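Local coordinates for rubber oxygenase (Streptomyces sp., PDB 5O1L), which catalyses the oxidative cleavage of poly(cis-1,4-isoprene) in rubber, adding O2 across its double bonds with the help of a non-covalently bound heme b, at residues A40-G46 against D272-A277; L78-W82 against V192-M196; W110-L116 against L258-Q262; W231-T236 against A282-S286. One frame throughout, in Å; residues are numbered along the deposited sequence. Where two conformers were deposited one is given.

Contact 1 (A40-G46 against D272-A277); sequences ASVAGTG and DEYIPA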
loop_
_atom_site.group_PDB
_atom_site.type_symbol
_atom_site.label_atom_id
_atom_site.label_comp_id
_atom_site.label_asym_id
_atom_site.label_seq_id
_atom_site.Cartn_x
_atom_site.Cartn_y
_atom_site.Cartn_z
ATOM N N ALA A 40 13.807 14.216 -10.887
ATOM C CA ALA A 40 12.396 13.995 -11.081
ATOM C C ALA A 40 11.671 13.820 -9.740
ATOM O O ALA A 40 10.488 13.366 -9.766
ATOM C CB ALA A 40 12.194 12.749 -11.944
ATOM N N SER A 41 12.317 14.092 -8.641
ATOM C CA SER A 41 11.766 13.847 -7.316
ATOM C C SER A 41 11.154 15.091 -6.692
ATOM O O SER A 41 11.352 16.224 -7.160
ATOM C CB SER A 41 12.853 13.368 -6.385
ATOM O OG SER A 41 13.766 14.407 -6.015
ATOM N N VAL A 42 10.454 14.878 -5.578
ATOM C CA VAL A 42 9.903 15.980 -4.812
ATOM C C VAL A 42 10.996 16.906 -4.331
ATOM O O VAL A 42 10.774 18.114 -4.277
ATOM C CB VAL A 42 9.077 15.430 -3.637
ATOM C CG1 VAL A 42 8.762 16.509 -2.572
ATOM C CG2 VAL A 42 7.819 14.780 -4.094
ATOM N N ALA A 43 12.145 16.361 -3.873
ATOM C CA ALA A 43 13.234 17.259 -3.455
ATOM C C ALA A 43 13.759 18.038 -4.614
ATOM O O ALA A 43 14.125 19.239 -4.511
ATOM C CB ALA A 43 14.352 16.458 -2.876
ATOM N N GLY A 44 13.903 17.386 -5.763
ATOM C CA GLY A 44 14.266 18.095 -6.989
ATOM C C GLY A 44 15.713 18.205 -7.232
ATOM O O GLY A 44 16.070 18.563 -8.370
ATOM N N THR A 45 16.529 17.925 -6.216
ATOM C CA THR A 45 17.957 18.026 -6.265
ATOM C C THR A 45 18.501 17.148 -5.149
ATOM O O THR A 45 17.777 16.604 -4.265
ATOM C CB THR A 45 18.396 19.518 -6.219
ATOM O OG1 THR A 45 19.766 19.634 -6.654
ATOM C CG2 THR A 45 18.180 20.082 -4.850
ATOM N N GLY A 46 19.785 16.900 -5.231
ATOM C CA GLY A 46 20.443 16.055 -4.262
ATOM C C GLY A 46 21.666 15.422 -4.904
ATOM O O GLY A 46 21.855 15.572 -6.047
ATOM N N ASP A 272 12.582 12.499 0.308
ATOM C CA ASP A 272 11.982 13.260 -0.771
ATOM C C ASP A 272 12.753 13.090 -2.051
ATOM O O ASP A 272 12.151 13.332 -3.120
ATOM C CB ASP A 272 11.876 14.721 -0.414
ATOM C CG ASP A 272 10.914 15.020 0.715
ATOM O OD1 ASP A 272 10.142 14.065 1.081
ATOM O OD2 ASP A 272 10.903 16.191 1.186
ATOM N N GLU A 273 14.022 12.727 -2.006
ATOM C CA GLU A 273 14.795 12.513 -3.215
ATOM C C GLU A 273 14.384 11.269 -4.015
ATOM O O GLU A 273 14.829 11.134 -5.147
ATOM C CB GLU A 273 16.297 12.310 -2.846
ATOM C CG GLU A 273 16.911 13.534 -2.260
ATOM C CD GLU A 273 18.334 13.347 -1.742
ATOM O OE1 GLU A 273 18.949 12.242 -1.900
ATOM O OE2 GLU A 273 18.825 14.367 -1.173
ATOM N N TYR A 274 13.510 10.439 -3.449
ATOM C CA TYR A 274 13.017 9.231 -4.117
ATOM C C TYR A 274 11.532 9.248 -4.427
ATOM O O TYR A 274 10.996 8.302 -5.006
ATOM C CB TYR A 274 13.381 7.934 -3.320
ATOM C CG TYR A 274 14.871 7.868 -3.015
ATOM C CD1 TYR A 274 15.826 8.021 -3.965
ATOM C CD2 TYR A 274 15.261 7.712 -1.718
ATOM C CE1 TYR A 274 17.158 7.924 -3.666
ATOM C CE2 TYR A 274 16.595 7.646 -1.373
ATOM C CZ TYR A 274 17.514 7.753 -2.386
ATOM O OH TYR A 274 18.896 7.680 -2.062
ATOM N N ILE A 275 10.822 10.258 -3.997
ATOM C CA ILE A 275 9.358 10.334 -4.247
ATOM C C ILE A 275 9.121 11.050 -5.566
ATOM O O ILE A 275 9.626 12.154 -5.748
ATOM C CB ILE A 275 8.659 11.133 -3.099
ATOM C CG1 ILE A 275 8.978 10.546 -1.712
ATOM C CG2 ILE A 275 7.178 11.234 -3.369
ATOM C CD1 ILE A 275 8.491 11.385 -0.580
ATOM N N PRO A 276 8.415 10.454 -6.513
ATOM C CA PRO A 276 8.209 11.142 -7.792
ATOM C C PRO A 276 7.451 12.405 -7.664
ATOM O O PRO A 276 6.475 12.471 -6.924
ATOM C CB PRO A 276 7.441 10.149 -8.690
ATOM C CG PRO A 276 7.117 9.025 -7.804
ATOM C CD PRO A 276 7.756 9.157 -6.454
ATOM N N ALA A 277 7.863 13.451 -8.395
ATOM C CA ALA A 277 7.200 14.750 -8.286
ATOM C C ALA A 277 5.910 14.906 -9.101
ATOM O O ALA A 277 5.057 15.708 -8.750
ATOM C CB ALA A 277 8.124 15.930 -8.710
#

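Contact 2 (L78-W82 against V192-M196); sequences LLKQW and VKTRM. With HEM (protoporphyrin IX containing Fe), chain C.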
loop_
_atom_site.group_PDB
_atom_site.type_symbol
_atom_site.label_atom_id
_atom_site.label_comp_id
_atom_site.label_asym_id
_atom_site.label_seq_id
_atom_site.Cartn_x
_atom_site.Cartn_y
_atom_site.Cartn_z
ATOM N N LEU A 78 2.149 1.858 25.821
ATOM C CA LEU A 78 2.071 3.332 25.760
ATOM C C LEU A 78 1.506 3.799 24.451
ATOM O O LEU A 78 0.599 4.615 24.400
ATOM C CB LEU A 78 3.443 3.916 25.971
ATOM C CG LEU A 78 3.936 3.826 27.389
ATOM C CD1 LEU A 78 5.444 4.021 27.411
ATOM C CD2 LEU A 78 3.155 4.846 28.234
ATOM N N LEU A 79 1.971 3.207 23.367
ATOM C CA LEU A 79 1.531 3.668 22.044
ATOM C C LEU A 79 0.130 3.301 21.695
ATOM O O LEU A 79 -0.487 3.964 20.862
ATOM C CB LEU A 79 2.514 3.247 20.986
ATOM C CG LEU A 79 3.816 4.090 21.179
ATOM C CD1 LEU A 79 4.730 3.781 20.038
ATOM C CD2 LEU A 79 3.680 5.612 21.344
ATOM N N LYS A 80 -0.428 2.330 22.381
ATOM C CA LYS A 80 -1.820 1.981 22.211
ATOM C C LYS A 80 -2.695 3.174 22.489
ATOM O O LYS A 80 -3.741 3.285 21.920
ATOM C CB LYS A 80 -2.223 0.830 23.167
ATOM C CG LYS A 80 -3.134 -0.222 22.596
ATOM C CD LYS A 80 -3.153 -1.449 23.500
ATOM C CE LYS A 80 -3.880 -1.136 24.814
ATOM N NZ LYS A 80 -4.497 -2.341 25.454
ATOM N N GLN A 81 -2.247 4.071 23.367
ATOM C CA GLN A 81 -2.972 5.259 23.753
ATOM C C GLN A 81 -2.855 6.429 22.767
ATOM O O GLN A 81 -3.560 7.381 22.911
ATOM C CB GLN A 81 -2.466 5.768 25.125
ATOM C CG GLN A 81 -2.596 4.746 26.258
ATOM C CD GLN A 81 -2.015 5.307 27.564
ATOM O OE1 GLN A 81 -0.788 5.378 27.742
ATOM N NE2 GLN A 81 -2.879 5.661 28.506
ATOM N N TRP A 82 -1.968 6.339 21.804
ATOM C CA TRP A 82 -1.712 7.411 20.838
ATOM C C TRP A 82 -2.463 7.087 19.548
ATOM O O TRP A 82 -2.075 6.197 18.867
ATOM C CB TRP A 82 -0.191 7.540 20.611
ATOM C CG TRP A 82 0.147 8.761 19.772
ATOM C CD1 TRP A 82 -0.295 10.029 19.995
ATOM C CD2 TRP A 82 0.963 8.809 18.584
ATOM N NE1 TRP A 82 0.197 10.885 19.031
ATOM C CE2 TRP A 82 0.966 10.158 18.146
ATOM C CE3 TRP A 82 1.726 7.891 17.912
ATOM C CZ2 TRP A 82 1.678 10.569 17.040
ATOM C CZ3 TRP A 82 2.410 8.302 16.784
ATOM C CH2 TRP A 82 2.391 9.629 16.362
ATOM N N VAL A 192 3.722 7.014 11.344
ATOM C CA VAL A 192 4.809 6.994 12.278
ATOM C C VAL A 192 4.949 5.557 12.903
ATOM O O VAL A 192 6.054 5.017 12.969
ATOM C CB VAL A 192 4.670 8.044 13.357
ATOM C CG1 VAL A 192 5.692 7.818 14.464
ATOM C CG2 VAL A 192 4.781 9.431 12.794
ATOM N N LYS A 193 3.824 4.965 13.276
ATOM C CA LYS A 193 3.894 3.602 13.788
ATOM C C LYS A 193 4.412 2.644 12.738
ATOM O O LYS A 193 5.177 1.746 13.068
ATOM C CB LYS A 193 2.506 3.194 14.284
ATOM C CG LYS A 193 2.091 3.922 15.583
ATOM C CD LYS A 193 0.770 3.419 16.111
ATOM C CE LYS A 193 0.391 4.163 17.369
ATOM N NZ LYS A 193 -0.880 3.663 17.935
ATOM N N THR A 194 3.995 2.787 11.452
ATOM C CA THR A 194 4.495 1.941 10.388
ATOM C C THR A 194 5.967 2.093 10.211
ATOM O O THR A 194 6.698 1.114 10.016
ATOM C CB THR A 194 3.714 2.215 9.089
ATOM O OG1 THR A 194 2.295 1.994 9.287
ATOM C CG2 THR A 194 4.307 1.381 7.925
ATOM N N ARG A 195 6.442 3.353 10.208
ATOM C CA ARG A 195 7.869 3.590 10.108
ATOM C C ARG A 195 8.646 2.849 11.192
ATOM O O ARG A 195 9.706 2.260 10.961
ATOM C CB ARG A 195 8.082 5.087 10.128
ATOM C CG ARG A 195 9.433 5.575 9.890
ATOM C CD ARG A 195 9.440 7.044 9.632
ATOM N NE ARG A 195 10.799 7.367 9.533
ATOM C CZ ARG A 195 11.324 8.562 9.609
ATOM N NH1 ARG A 195 10.561 9.570 9.836
ATOM N NH2 ARG A 195 12.637 8.711 9.526
ATOM N N MET A 196 8.084 2.836 12.394
ATOM C CA MET A 196 8.712 2.147 13.523
ATOM C C MET A 196 8.633 0.607 13.357
ATOM O O MET A 196 9.653 -0.082 13.608
ATOM C CB MET A 196 8.046 2.533 14.849
ATOM C CG MET A 196 8.197 3.981 15.240
ATOM S SD MET A 196 7.102 4.467 16.628
ATOM C CE MET A 196 7.495 3.193 17.786
HETATM C CHA HEM C . 4.270 -3.739 8.425
HETATM C CHB HEM C . 2.552 -0.496 5.412
HETATM C CHC HEM C . 6.206 -1.329 2.433
HETATM C CHD HEM C . 7.271 -5.228 4.974
HETATM C C1A HEM C . 3.561 -2.749 7.843
HETATM C C2A HEM C . 2.415 -2.157 8.493
HETATM C C3A HEM C . 1.906 -1.273 7.624
HETATM C C4A HEM C . 2.714 -1.250 6.492
HETATM C CMA HEM C . 0.667 -0.451 7.884
HETATM C CAA HEM C . 1.838 -2.475 9.894
HETATM C CBA HEM C . 0.914 -3.705 9.810
HETATM C CGA HEM C . 0.036 -3.747 11.007
HETATM O O1A HEM C . 0.603 -4.191 12.012
HETATM O O2A HEM C . -1.180 -3.317 10.929
HETATM C C1B HEM C . 3.433 -0.413 4.339
HETATM C C2B HEM C . 3.243 0.501 3.265
HETATM C C3B HEM C . 4.247 0.328 2.420
HETATM C C4B HEM C . 5.077 -0.745 2.947
HETATM C CMB HEM C . 2.126 1.512 3.107
HETATM C CAB HEM C . 4.690 0.973 1.210
HETATM C CBB HEM C . 4.068 2.077 0.546
HETATM C C1C HEM C . 6.841 -2.484 2.864
HETATM C C2C HEM C . 7.830 -3.174 2.055
HETATM C C3C HEM C . 8.125 -4.258 2.815
HETATM C C4C HEM C . 7.260 -4.223 3.981
HETATM C CMC HEM C . 8.442 -2.693 0.772
HETATM C CAC HEM C . 9.071 -5.338 2.496
HETATM C CBC HEM C . 10.015 -5.437 1.478
HETATM C C1D HEM C . 6.532 -5.156 6.127
HETATM C C2D HEM C . 6.651 -6.120 7.238
HETATM C C3D HEM C . 5.827 -5.727 8.202
HETATM C C4D HEM C . 5.213 -4.486 7.723
HETATM C CMD HEM C . 7.500 -7.332 7.150
HETATM C CAD HEM C . 5.562 -6.431 9.555
HETATM C CBD HEM C . 4.480 -7.477 9.315
HETATM C CGD HEM C . 4.251 -8.247 10.620
HETATM O O1D HEM C . 3.110 -8.167 11.129
HETATM O O2D HEM C . 5.139 -8.938 11.189
HETATM N NA HEM C . 3.754 -2.162 6.633
HETATM N NB HEM C . 4.525 -1.139 4.067
HETATM N NC HEM C . 6.469 -3.127 4.012
HETATM N ND HEM C . 5.711 -4.143 6.501
HETATM FE FE HEM C . 5.144 -2.639 5.319
#

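Contact 3 (W110-L116 against L258-Q262); sequences WADKAAL and LHVWQ. With EDO (1,2-ethanediol), chain G.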
loop_
_atom_site.group_PDB
_atom_site.type_symbol
_atom_site.label_atom_id
_atom_site.label_comp_id
_atom_site.label_asym_id
_atom_site.label_seq_id
_atom_site.Cartn_x
_atom_site.Cartn_y
_atom_site.Cartn_z
ATOM N N TRP A 110 6.089 21.003 2.197
ATOM C CA TRP A 110 5.438 21.052 0.953
ATOM C C TRP A 110 4.075 20.389 0.952
ATOM O O TRP A 110 3.408 20.370 -0.086
ATOM C CB TRP A 110 6.325 20.392 -0.108
ATOM C CG TRP A 110 6.983 19.094 0.260
ATOM C CD1 TRP A 110 8.192 18.872 0.767
ATOM C CD2 TRP A 110 6.388 17.777 0.120
ATOM N NE1 TRP A 110 8.446 17.538 0.963
ATOM C CE2 TRP A 110 7.311 16.857 0.577
ATOM C CE3 TRP A 110 5.179 17.316 -0.353
ATOM C CZ2 TRP A 110 7.080 15.483 0.522
ATOM C CZ3 TRP A 110 4.981 15.917 -0.386
ATOM C CH2 TRP A 110 5.919 15.069 0.067
ATOM N N ALA A 111 3.618 19.909 2.094
ATOM C CA ALA A 111 2.234 19.392 2.157
ATOM C C ALA A 111 1.240 20.485 1.975
ATOM O O ALA A 111 1.383 21.610 2.560
ATOM C CB ALA A 111 2.006 18.725 3.469
ATOM N N ASP A 112 0.226 20.255 1.153
ATOM C CA ASP A 112 -0.804 21.224 0.863
ATOM C C ASP A 112 -2.137 20.694 1.398
ATOM O O ASP A 112 -2.681 19.724 0.876
ATOM C CB ASP A 112 -0.829 21.418 -0.609
ATOM C CG ASP A 112 -1.793 22.472 -1.065
ATOM O OD1 ASP A 112 -3.016 22.358 -0.884
ATOM O OD2 ASP A 112 -1.312 23.491 -1.647
ATOM N N LYS A 113 -2.648 21.334 2.431
ATOM C CA LYS A 113 -3.838 20.857 3.138
ATOM C C LYS A 113 -5.002 20.780 2.190
ATOM O O LYS A 113 -5.777 19.762 2.251
ATOM C CB LYS A 113 -4.202 21.832 4.274
ATOM C CG LYS A 113 -5.588 21.585 4.932
ATOM C CD LYS A 113 -6.065 22.628 5.972
ATOM C CE LYS A 113 -7.219 22.069 6.834
ATOM N NZ LYS A 113 -8.221 21.264 6.085
ATOM N N ALA A 114 -5.217 21.780 1.326
ATOM C CA ALA A 114 -6.350 21.777 0.422
ATOM C C ALA A 114 -6.289 20.564 -0.526
ATOM O O ALA A 114 -7.307 19.916 -0.802
ATOM C CB ALA A 114 -6.454 23.029 -0.345
ATOM N N ALA A 115 -5.095 20.266 -1.019
ATOM C CA ALA A 115 -4.966 19.148 -1.925
ATOM C C ALA A 115 -5.169 17.844 -1.210
ATOM O O ALA A 115 -5.733 16.901 -1.748
ATOM C CB ALA A 115 -3.607 19.143 -2.596
ATOM N N LEU A 116 -4.629 17.738 -0.015
ATOM C CA LEU A 116 -4.866 16.544 0.764
ATOM C C LEU A 116 -6.364 16.302 0.981
ATOM O O LEU A 116 -6.818 15.185 0.901
ATOM C CB LEU A 116 -4.097 16.563 2.075
ATOM C CG LEU A 116 -2.585 16.478 1.968
ATOM C CD1 LEU A 116 -1.996 16.758 3.367
ATOM C CD2 LEU A 116 -2.093 15.246 1.339
ATOM N N LEU A 258 -2.247 12.036 -6.229
ATOM C CA LEU A 258 -0.809 11.934 -6.183
ATOM C C LEU A 258 -0.231 12.593 -4.937
ATOM O O LEU A 258 0.626 12.020 -4.272
ATOM C CB LEU A 258 -0.189 12.569 -7.423
ATOM C CG LEU A 258 1.348 12.593 -7.462
ATOM C CD1 LEU A 258 1.959 11.216 -7.444
ATOM C CD2 LEU A 258 1.738 13.303 -8.753
ATOM N N HIS A 259 -0.713 13.764 -4.624
ATOM C CA HIS A 259 -0.226 14.513 -3.447
ATOM C C HIS A 259 -0.428 13.746 -2.176
ATOM O O HIS A 259 0.470 13.687 -1.327
ATOM C CB HIS A 259 -0.831 15.896 -3.409
ATOM C CG HIS A 259 -0.180 16.814 -2.434
ATOM N ND1 HIS A 259 1.135 17.209 -2.598
ATOM C CD2 HIS A 259 -0.598 17.376 -1.291
ATOM C CE1 HIS A 259 1.468 17.994 -1.555
ATOM N NE2 HIS A 259 0.441 18.143 -0.792
ATOM N N VAL A 260 -1.605 13.161 -1.999
ATOM C CA VAL A 260 -1.807 12.288 -0.815
ATOM C C VAL A 260 -0.748 11.226 -0.743
ATOM O O VAL A 260 -0.190 10.965 0.350
ATOM C CB VAL A 260 -3.214 11.687 -0.835
ATOM C CG1 VAL A 260 -3.382 10.615 0.226
ATOM C CG2 VAL A 260 -4.303 12.696 -0.717
ATOM N N TRP A 261 -0.462 10.540 -1.819
ATOM C CA TRP A 261 0.539 9.487 -1.867
ATOM C C TRP A 261 1.940 9.992 -1.707
ATOM O O TRP A 261 2.787 9.335 -1.106
ATOM C CB TRP A 261 0.322 8.559 -3.073
ATOM C CG TRP A 261 -0.814 7.659 -2.856
ATOM C CD1 TRP A 261 -2.132 7.828 -3.117
ATOM C CD2 TRP A 261 -0.698 6.393 -2.147
ATOM N NE1 TRP A 261 -2.844 6.736 -2.621
ATOM C CE2 TRP A 261 -1.980 5.844 -2.085
ATOM C CE3 TRP A 261 0.355 5.712 -1.625
ATOM C CZ2 TRP A 261 -2.228 4.602 -1.474
ATOM C CZ3 TRP A 261 0.146 4.477 -1.073
ATOM C CH2 TRP A 261 -1.159 3.962 -0.963
ATOM N N GLN A 262 2.254 11.194 -2.165
ATOM C CA GLN A 262 3.576 11.772 -1.970
ATOM C C GLN A 262 3.794 12.088 -0.477
ATOM O O GLN A 262 4.828 11.723 0.071
ATOM C CB GLN A 262 3.736 13.051 -2.807
ATOM C CG GLN A 262 3.805 12.903 -4.327
ATOM C CD GLN A 262 3.639 14.209 -5.030
ATOM O OE1 GLN A 262 2.889 15.102 -4.617
ATOM N NE2 GLN A 262 4.388 14.310 -6.135
HETATM C C1 EDO G . -3.035 25.191 0.783
HETATM O O1 EDO G . -3.751 24.329 1.682
HETATM C C2 EDO G . -3.856 25.471 -0.477
HETATM O O2 EDO G . -3.031 26.030 -1.497
#

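Contact 4 (W231-T236 against A282-S286); sequences WHSLAT and ANAQS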
loop_
_atom_site.group_PDB
_atom_site.type_symbol
_atom_site.label_atom_id
_atom_site.label_comp_id
_atom_site.label_asym_id
_atom_site.label_seq_id
_atom_site.Cartn_x
_atom_site.Cartn_y
_atom_site.Cartn_z
ATOM N N TRP A 231 4.964 1.248 -3.305
ATOM C CA TRP A 231 4.182 2.453 -3.584
ATOM C C TRP A 231 3.599 2.449 -5.032
ATOM O O TRP A 231 2.441 2.803 -5.252
ATOM C CB TRP A 231 5.118 3.655 -3.387
ATOM C CG TRP A 231 4.510 5.004 -3.408
ATOM C CD1 TRP A 231 4.162 5.765 -2.317
ATOM C CD2 TRP A 231 4.283 5.867 -4.520
ATOM N NE1 TRP A 231 3.721 7.014 -2.690
ATOM C CE2 TRP A 231 3.757 7.093 -4.057
ATOM C CE3 TRP A 231 4.412 5.731 -5.892
ATOM C CZ2 TRP A 231 3.501 8.161 -4.893
ATOM C CZ3 TRP A 231 4.124 6.789 -6.722
ATOM C CH2 TRP A 231 3.633 7.967 -6.245
ATOM N N HIS A 232 4.405 2.004 -6.006
ATOM C CA HIS A 232 3.941 1.931 -7.389
ATOM C C HIS A 232 2.846 0.897 -7.572
ATOM O O HIS A 232 1.977 1.088 -8.416
ATOM C CB HIS A 232 5.095 1.675 -8.304
ATOM C CG HIS A 232 5.895 2.912 -8.530
ATOM N ND1 HIS A 232 5.405 4.063 -9.067
ATOM C CD2 HIS A 232 7.201 3.174 -8.234
ATOM C CE1 HIS A 232 6.373 4.969 -9.105
ATOM N NE2 HIS A 232 7.475 4.437 -8.630
ATOM N N SER A 233 2.854 -0.146 -6.752
ATOM C CA SER A 233 1.799 -1.195 -6.778
ATOM C C SER A 233 0.499 -0.682 -6.199
ATOM O O SER A 233 -0.524 -1.315 -6.458
ATOM C CB SER A 233 2.249 -2.441 -6.053
ATOM O OG SER A 233 2.098 -2.364 -4.668
ATOM N N LEU A 234 0.538 0.451 -5.545
ATOM C CA LEU A 234 -0.589 1.121 -4.931
ATOM C C LEU A 234 -0.956 2.327 -5.717
ATOM O O LEU A 234 -1.765 2.206 -6.639
ATOM C CB LEU A 234 -0.235 1.487 -3.460
ATOM C CG LEU A 234 -0.144 0.253 -2.574
ATOM C CD1 LEU A 234 0.660 0.530 -1.303
ATOM C CD2 LEU A 234 -1.548 -0.199 -2.204
ATOM N N ALA A 235 -0.375 3.478 -5.489
ATOM C CA ALA A 235 -0.753 4.741 -6.154
ATOM C C ALA A 235 -0.768 4.667 -7.688
ATOM O O ALA A 235 -1.749 4.973 -8.325
ATOM C CB ALA A 235 0.162 5.832 -5.719
ATOM N N THR A 236 0.378 4.295 -8.255
ATOM C CA THR A 236 0.474 4.413 -9.707
ATOM C C THR A 236 -0.457 3.399 -10.366
ATOM O O THR A 236 -1.059 3.700 -11.421
ATOM C CB THR A 236 1.931 4.105 -10.138
ATOM O OG1 THR A 236 2.743 4.960 -9.278
ATOM C CG2 THR A 236 2.180 4.525 -11.510
ATOM N N ALA A 282 6.200 9.230 -12.129
ATOM C CA ALA A 282 5.800 7.996 -11.466
ATOM C C ALA A 282 5.480 6.879 -12.459
ATOM O O ALA A 282 5.849 5.743 -12.225
ATOM C CB ALA A 282 4.564 8.246 -10.634
ATOM N N ASN A 283 4.795 7.236 -13.559
ATOM C CA ASN A 283 4.375 6.242 -14.509
ATOM C C ASN A 283 5.602 5.621 -15.214
ATOM O O ASN A 283 5.675 4.421 -15.365
ATOM C CB ASN A 283 3.428 6.847 -15.541
ATOM C CG ASN A 283 2.054 7.171 -14.980
ATOM O OD1 ASN A 283 1.650 6.538 -14.043
ATOM N ND2 ASN A 283 1.380 8.110 -15.532
ATOM N N ALA A 284 6.567 6.498 -15.496
ATOM C CA ALA A 284 7.782 5.956 -16.129
ATOM C C ALA A 284 8.593 5.086 -15.190
ATOM O O ALA A 284 9.074 4.031 -15.578
ATOM C CB ALA A 284 8.603 7.110 -16.623
ATOM N N GLN A 285 8.671 5.486 -13.933
ATOM C CA GLN A 285 9.376 4.709 -12.932
ATOM C C GLN A 285 8.755 3.336 -12.677
ATOM O O GLN A 285 9.453 2.344 -12.591
ATOM C CB GLN A 285 9.583 5.475 -11.674
ATOM C CG GLN A 285 10.366 4.762 -10.604
ATOM C CD GLN A 285 10.655 5.646 -9.471
ATOM O OE1 GLN A 285 9.871 5.821 -8.543
ATOM N NE2 GLN A 285 11.762 6.388 -9.578
ATOM N N SER A 286 7.435 3.276 -12.546
ATOM C CA SER A 286 6.751 2.005 -12.332
ATOM C C SER A 286 7.112 0.979 -13.413
ATOM O O SER A 286 7.343 -0.176 -13.083
ATOM C CB SER A 286 5.286 2.289 -12.287
ATOM O OG SER A 286 4.610 1.019 -12.030
HETATM O O HOH W 1 2.045 0.699 -11.265
HETATM O O HOH W 2 -0.732 5.859 -13.179
#

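Contact 1 (A40-G46 against D272-A277)
V42 lies over I275, its CG2 3.7 Å from I275 CG2, while its other methyl, CG1, is 4.2 Å from CB of D272; 272-277 covers 78 Å² of it, more than any other residue gives to the contact. Three backbone hydrogen bonds fix the alignment. A277 N donates to A40 O at 3.0 Å (161°) and V42 N to I275 O at 2.9 Å (145°). These two bonds flank the S41–P276 pair, whose CA atoms are 4.5 Å apart, and so define a single beta bridge between segments that are otherwise loop. Within it S41 CA lies 3.1 Å from I275 O, a CA-H...O contact. A third bond, A43 N to D272 O (3.1 Å, 162°), ties the following residue of the loop to the start of 272-277. E273 lies alongside, its CG 3.9 Å from A43 CB and 3.8 Å from T45 O.

The p rotamer of S41 folds OG back to accept from G44 N at 3.0 Å (170°), an ST motif; the same OG is also bonded to P38 O. D272 turns its carboxylate to W110 NE1, and Y274 reaches V49 O with its hydroxyl. The arrangement is an isolated beta bridge joined to an ST motif, pinning a loop near the N-terminus to the connection between helices 251-267 and 279-289 in an otherwise all-helical fold.

Contact 2 (L78-W82 against V192-M196)
Segment 78-82 leaves helix 72-79 through a type I beta turn from L79 to W82, closed by W82 N to L79 O at 3.0 Å, whereas 192-196 is wholly helical, within helix 187-204. The backbones stay well apart, L79 and K193 being closest at 8.6 Å between CA atoms, so side chains bridge the gap. K193 is the main one: chi2 to chi4 are all near 180°, and the extended chain brings NZ to 3.0 Å from L79 O and 3.0 Å from W82 O. Both carbonyls accept hydrogen bonds, which tie the lysine to the two ends of the turn. Beside it, W82 CZ3 meets V192 CG1 at 4.0 Å, with the valine at the ring edge, and W82 NE1 is bonded to Q87 O. The helix also faces the cofactor: T194 OG1 is 3.3 Å from heme CMA. On the side toward 78-82, L79 CD1 touches M196 CE at 3.6 Å.

Contact 3 (W110-L116 against L258-Q262)
H259 has 114 Å² of its surface covered by 110-116, well above W110 (63 Å²) and L116 (59 Å²). Its ring points from helix 251-267 into the bend that precedes helix 113-125, and NE2 accepts from D112 N at 2.9 Å (153°). H259 ND1 makes a weak bond to Q262 OE1, 3.4 Å away; Q262 NE2 is hydrogen-bonded to P276 O. W110 O approaches H259 CE1 to 3.4 Å near the plane of the imidazole.

The W110 indole reaches along the same helix, bringing CH2 to 3.5 Å from Q262 O at its edge and CZ3 to 4.0 Å from Q262 CB; its NE1 is bonded to D272 OD2. L116 closes the other end, with CD2 3.7 Å from H259 CD2 and 4.0 Å from V260 CG2.

D112 serves two structures at once, since its OD1 accepts from A115 N at 3.0 Å (156°) while its backbone N is held by the histidine. O2 of a 1,2-ethanediol, probably from the crystallisation liquor, bonds to D112 OD2 at 3.1 Å, and A114 N donates to its O1 at 3.0 Å. This is a classic aspartate N-cap, here docked through a histidine onto a neighbouring helix.

Contact 4 (W231-T236 against A282-S286)
Side-chain conformations shape this interface between helices 224-244 and 279-289, whose local axes pass 10.3 Å apart with 139° between their N-to-C directions. H232, with chi1 at -77° (m) and chi2 at -60°, points its imidazole across the gap. NE2 donates to Q285 OE1 at 2.8 Å and an almost linear 175°, and ND1 is 2.8 Å from T236 OG1 in a hydrogen bond that joins the two ends of a wider pi-type turn, 232-236. Both ring nitrogens are thus engaged, and one face of the ring lies against the backbone at Q285 C and S286 N.

The CA-to-CB bond of Q285 points sideways, but t for chi1 and chi2 extends the chain to H232, and chi3 of 85° turns the amide so that OE1 meets the histidine while NE2 bonds to T35 OG1. T236 (m) puts OG1 on H232 and CG2 3.3 Å from N283 OD1 and 3.9 Å from S286 CB. W231, with chi1 t, reaches A282 CB with CZ3 at 4.2 Å along the ring edge, and its NE1 goes to W261 O.

Two waters complete the seam, one joining H232 O (2.9 Å) to S286 OG (2.7 Å), the other T236 O (2.8 Å) to N283 OD1 (2.6 Å). The whole is a buried helix-helix interface with a polar, histidine-centred core, set beside the heme pocket in the catalytic domain.

In the fold
Contacts 1, 3 and 4 form one continuous cluster, with centres 14 to 17 Å apart. P276 CG of contact 1 packs on W231 CZ3 of contact 4 at 3.9 Å. P276 O accepts from Q262 NE2 of contact 3 at 2.9 Å; D272 OD2 meets W110 NE1 at 2.8 Å, and W261 O meets W231 NE1 at 3.0 Å. Contact 2 stands apart, its nearest atoms about 10 Å from each of the others, and lies across the chain's centre from contact 4. The heme is approached by both groups: the W231 side chain is about 4 Å from it, and T194 belongs to its pocket. The M196 side chain is about 7 Å from that of H198, the inferred axial iron ligand.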